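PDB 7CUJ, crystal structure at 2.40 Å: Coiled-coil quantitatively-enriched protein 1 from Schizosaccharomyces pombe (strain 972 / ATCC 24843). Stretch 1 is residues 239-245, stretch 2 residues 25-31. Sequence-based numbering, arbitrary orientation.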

ATOM      1  N   VAL A 239      17.086  -4.033  -4.137  1.00 23.92           N
ATOM      2  CA  VAL A 239      18.056  -3.217  -4.850  1.00 25.47           C
ATOM      3  C   VAL A 239      17.307  -2.262  -5.777  1.00 23.64           C
ATOM      4  O   VAL A 239      17.574  -1.061  -5.788  1.00 25.62           O
ATOM      5  CB  VAL A 239      19.084  -4.086  -5.608  1.00 26.45           C
ATOM      6  CG1 VAL A 239      19.897  -3.290  -6.617  1.00 27.10           C
ATOM      7  CG2 VAL A 239      20.010  -4.832  -4.660  1.00 29.86           C
ATOM      8  N   VAL A 240      16.362  -2.814  -6.543  1.00 21.94           N
ATOM      9  CA  VAL A 240      15.566  -2.034  -7.475  1.00 21.63           C
ATOM     10  C   VAL A 240      14.783  -0.975  -6.703  1.00 21.05           C
ATOM     11  O   VAL A 240      14.761   0.185  -7.109  1.00 22.52           O
ATOM     12  CB  VAL A 240      14.666  -2.940  -8.342  1.00 21.41           C
ATOM     13  CG1 VAL A 240      13.432  -2.223  -8.859  1.00 21.04           C
ATOM     14  CG2 VAL A 240      15.446  -3.550  -9.495  1.00 21.76           C
ATOM     15  N   ALA A 241      14.162  -1.379  -5.587  1.00 20.49           N
ATOM     16  CA  ALA A 241      13.425  -0.457  -4.736  1.00 21.14           C
ATOM     17  C   ALA A 241      14.321   0.701  -4.293  1.00 22.52           C
ATOM     18  O   ALA A 241      13.922   1.858  -4.395  1.00 23.64           O
ATOM     19  CB  ALA A 241      12.806  -1.179  -3.560  1.00 20.44           C
ATOM     20  N   THR A 242      15.533   0.386  -3.820  1.00 23.49           N
ATOM     21  CA  THR A 242      16.445   1.409  -3.332  1.00 27.06           C
ATOM     22  C   THR A 242      16.828   2.359  -4.463  1.00 27.66           C
ATOM     23  O   THR A 242      16.747   3.574  -4.304  1.00 30.15           O
ATOM     24  CB  THR A 242      17.679   0.803  -2.651  1.00 29.35           C
ATOM     25  OG1 THR A 242      17.233   0.041  -1.527  1.00 30.66           O
ATOM     26  CG2 THR A 242      18.666   1.850  -2.178  1.00 32.35           C
ATOM     27  N   LEU A 243      17.228   1.793  -5.608  1.00 27.33           N
ATOM     28  CA  LEU A 243      17.715   2.578  -6.730  1.00 29.00           C
ATOM     29  C   LEU A 243      16.638   3.539  -7.234  1.00 29.63           C
ATOM     30  O   LEU A 243      16.962   4.624  -7.716  1.00 29.90           O
ATOM     31  CB  LEU A 243      18.195   1.640  -7.846  1.00 28.97           C
ATOM     32  CG  LEU A 243      19.485   0.867  -7.557  1.00 30.57           C
ATOM     33  CD1 LEU A 243      19.758  -0.161  -8.643  1.00 31.05           C
ATOM     34  CD2 LEU A 243      20.676   1.803  -7.405  1.00 32.56           C
ATOM     35  N   SER A 244      15.362   3.143  -7.101  1.00 28.31           N
ATOM     36  CA  SER A 244      14.253   3.884  -7.684  1.00 29.82           C
ATOM     37  C   SER A 244      13.448   4.638  -6.627  1.00 32.00           C
ATOM     38  O   SER A 244      12.277   4.935  -6.857  1.00 33.23           O
ATOM     39  CB  SER A 244      13.354   2.966  -8.477  1.00 29.74           C
ATOM     40  OG  SER A 244      14.087   2.250  -9.459  1.00 30.02           O
ATOM     41  N   SER A 245      14.067   4.955  -5.482  1.00 34.50           N
ATOM     42  CA  SER A 245      13.369   5.646  -4.407  1.00 36.85           C
ATOM     43  C   SER A 245      13.705   7.143  -4.412  1.00 40.63           C
ATOM     44  O   SER A 245      14.900   7.464  -4.265  1.00 46.03           O
ATOM     45  CB  SER A 245      13.651   5.016  -3.065  1.00 36.81           C
ATOM     46  OG  SER A 245      13.018   3.751  -2.966  1.00 35.30           O
TER
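Stretch 2 25-31: MMHRLVQ

Residues 25-31 form a continuous helical segment that packs across the C-terminal end of the helix ending at L243. The two axes approach to 9.5 Å and cross at -116°, so the two helices run obliquely, nearer antiparallel than parallel. The contact buries 291 Å² in total and centres on S244 and V30, both of which point their CA-CB bonds toward the opposing stretch.

S244 is the first residue to leave helical phi/psi (-107/24), and here the backbones come closest, its CA lying 4.9 Å from that of H27. The carbonyl O of S244 receives a CA-H...O contact from H27 CA at 3.5 Å, with an angle of 156° at the hydrogen. Its side chain, in the m rotamer, makes a weak hydrogen bond from OG to V240 O (3.2 Å) within its own stretch, while OG also lies 3.6 Å from M26 CB.

V30, one turn beyond M26, rests against the last helical turn and the residue that follows it: its CG2 is 3.9 Å from both A241 CA and S244 CB, and its CG1 is 4.1 Å from A241 CB. M26 extends the apolar contact, its CE reaching V240 CG1 at 3.5 Å. No hydrogen bond links the stretches; packing is mainly through van der Waals contacts.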

ATOM      1  N   MET A  25       8.897   5.745 -14.475  1.00 24.05           N
ATOM      2  CA  MET A  25       8.020   4.590 -14.407  1.00 22.49           C
ATOM      3  C   MET A  25       8.472   3.644 -13.298  1.00 19.88           C
ATOM      4  O   MET A  25       7.641   3.090 -12.582  1.00 18.28           O
ATOM      5  CB  MET A  25       7.994   3.843 -15.742  1.00 23.02           C
ATOM      6  CG  MET A  25       7.079   4.483 -16.762  1.00 25.34           C
ATOM      7  SD  MET A  25       6.967   3.460 -18.249  1.00 27.05           S
ATOM      8  CE  MET A  25       5.375   3.982 -18.882  1.00 29.09           C
ATOM      9  N   MET A  26       9.792   3.478 -13.164  1.00 19.51           N
ATOM     10  CA  MET A  26      10.372   2.644 -12.125  1.00 18.89           C
ATOM     11  C   MET A  26      10.078   3.249 -10.755  1.00 18.82           C
ATOM     12  O   MET A  26       9.785   2.522  -9.812  1.00 17.90           O
ATOM     13  CB  MET A  26      11.887   2.497 -12.313  1.00 18.44           C
ATOM     14  CG  MET A  26      12.277   1.511 -13.399  1.00 18.01           C
ATOM     15  SD  MET A  26      11.463  -0.104 -13.242  1.00 17.59           S
ATOM     16  CE  MET A  26      12.081  -0.634 -11.646  1.00 17.23           C
ATOM     17  N   HIS A  27      10.152   4.583 -10.669  1.00 20.60           N
ATOM     18  CA  HIS A  27       9.882   5.312  -9.442  1.00 21.98           C
ATOM     19  C   HIS A  27       8.412   5.154  -9.056  1.00 21.62           C
ATOM     20  O   HIS A  27       8.106   4.885  -7.899  1.00 21.24           O
ATOM     21  CB  HIS A  27      10.346   6.772  -9.570  1.00 24.79           C
ATOM     22  CG  HIS A  27       9.850   7.671  -8.486  1.00 27.99           C
ATOM     23  ND1 HIS A  27      10.642   8.041  -7.412  1.00 30.12           N
ATOM     24  CD2 HIS A  27       8.657   8.281  -8.305  1.00 29.51           C
ATOM     25  CE1 HIS A  27       9.956   8.839  -6.617  1.00 31.46           C
ATOM     26  NE2 HIS A  27       8.736   9.001  -7.143  1.00 31.27           N
ATOM     27  N   ARG A  28       7.517   5.301 -10.042  1.00 21.83           N
ATOM     28  CA  ARG A  28       6.081   5.176  -9.843  1.00 22.39           C
ATOM     29  C   ARG A  28       5.743   3.757  -9.389  1.00 20.12           C
ATOM     30  O   ARG A  28       4.907   3.570  -8.504  1.00 19.73           O
ATOM     31  CB  ARG A  28       5.330   5.537 -11.131  1.00 24.68           C
ATOM     32  CG  ARG A  28       3.807   5.508 -11.030  1.00 27.09           C
ATOM     33  CD  ARG A  28       3.176   6.612 -10.192  1.00 30.63           C
ATOM     34  NE  ARG A  28       3.446   7.963 -10.678  1.00 34.60           N
ATOM     35  CZ  ARG A  28       2.665   8.658 -11.502  1.00 36.67           C
ATOM     36  NH1 ARG A  28       3.021   9.877 -11.871  1.00 39.08           N
ATOM     37  NH2 ARG A  28       1.535   8.141 -11.957  1.00 37.89           N
ATOM     38  N   LEU A  29       6.410   2.771 -10.003  1.00 18.41           N
ATOM     39  CA  LEU A  29       6.150   1.360  -9.760  1.00 17.25           C
ATOM     40  C   LEU A  29       6.484   0.997  -8.314  1.00 17.10           C
ATOM     41  O   LEU A  29       5.678   0.363  -7.635  1.00 17.39           O
ATOM     42  CB  LEU A  29       6.972   0.527 -10.750  1.00 15.98           C
ATOM     43  CG  LEU A  29       6.866  -0.988 -10.584  1.00 14.83           C
ATOM     44  CD1 LEU A  29       5.446  -1.469 -10.858  1.00 14.77           C
ATOM     45  CD2 LEU A  29       7.866  -1.704 -11.477  1.00 13.84           C
ATOM     46  N   VAL A  30       7.674   1.407  -7.856  1.00 16.61           N
ATOM     47  CA  VAL A  30       8.143   1.108  -6.513  1.00 16.49           C
ATOM     48  C   VAL A  30       7.236   1.792  -5.490  1.00 17.20           C
ATOM     49  O   VAL A  30       6.933   1.213  -4.453  1.00 17.65           O
ATOM     50  CB  VAL A  30       9.623   1.500  -6.335  1.00 16.30           C
ATOM     51  CG1 VAL A  30      10.039   1.527  -4.872  1.00 16.42           C
ATOM     52  CG2 VAL A  30      10.545   0.590  -7.135  1.00 15.63           C
ATOM     53  N   GLN A  31       6.814   3.020  -5.809  1.00 18.04           N
ATOM     54  CA  GLN A  31       5.949   3.830  -4.969  1.00 20.00           C
ATOM     55  C   GLN A  31       4.596   3.135  -4.797  1.00 19.08           C
ATOM     56  O   GLN A  31       4.087   3.042  -3.683  1.00 20.37           O
ATOM     57  CB  GLN A  31       5.825   5.221  -5.599  1.00 23.98           C
ATOM     58  CG  GLN A  31       4.940   6.195  -4.835  1.00 28.25           C
ATOM     59  CD  GLN A  31       4.594   7.397  -5.682  1.00 33.11           C
ATOM     60  OE1 GLN A  31       3.931   7.286  -6.714  1.00 37.43           O
ATOM     61  NE2 GLN A  31       5.036   8.567  -5.248  1.00 36.40           N
TER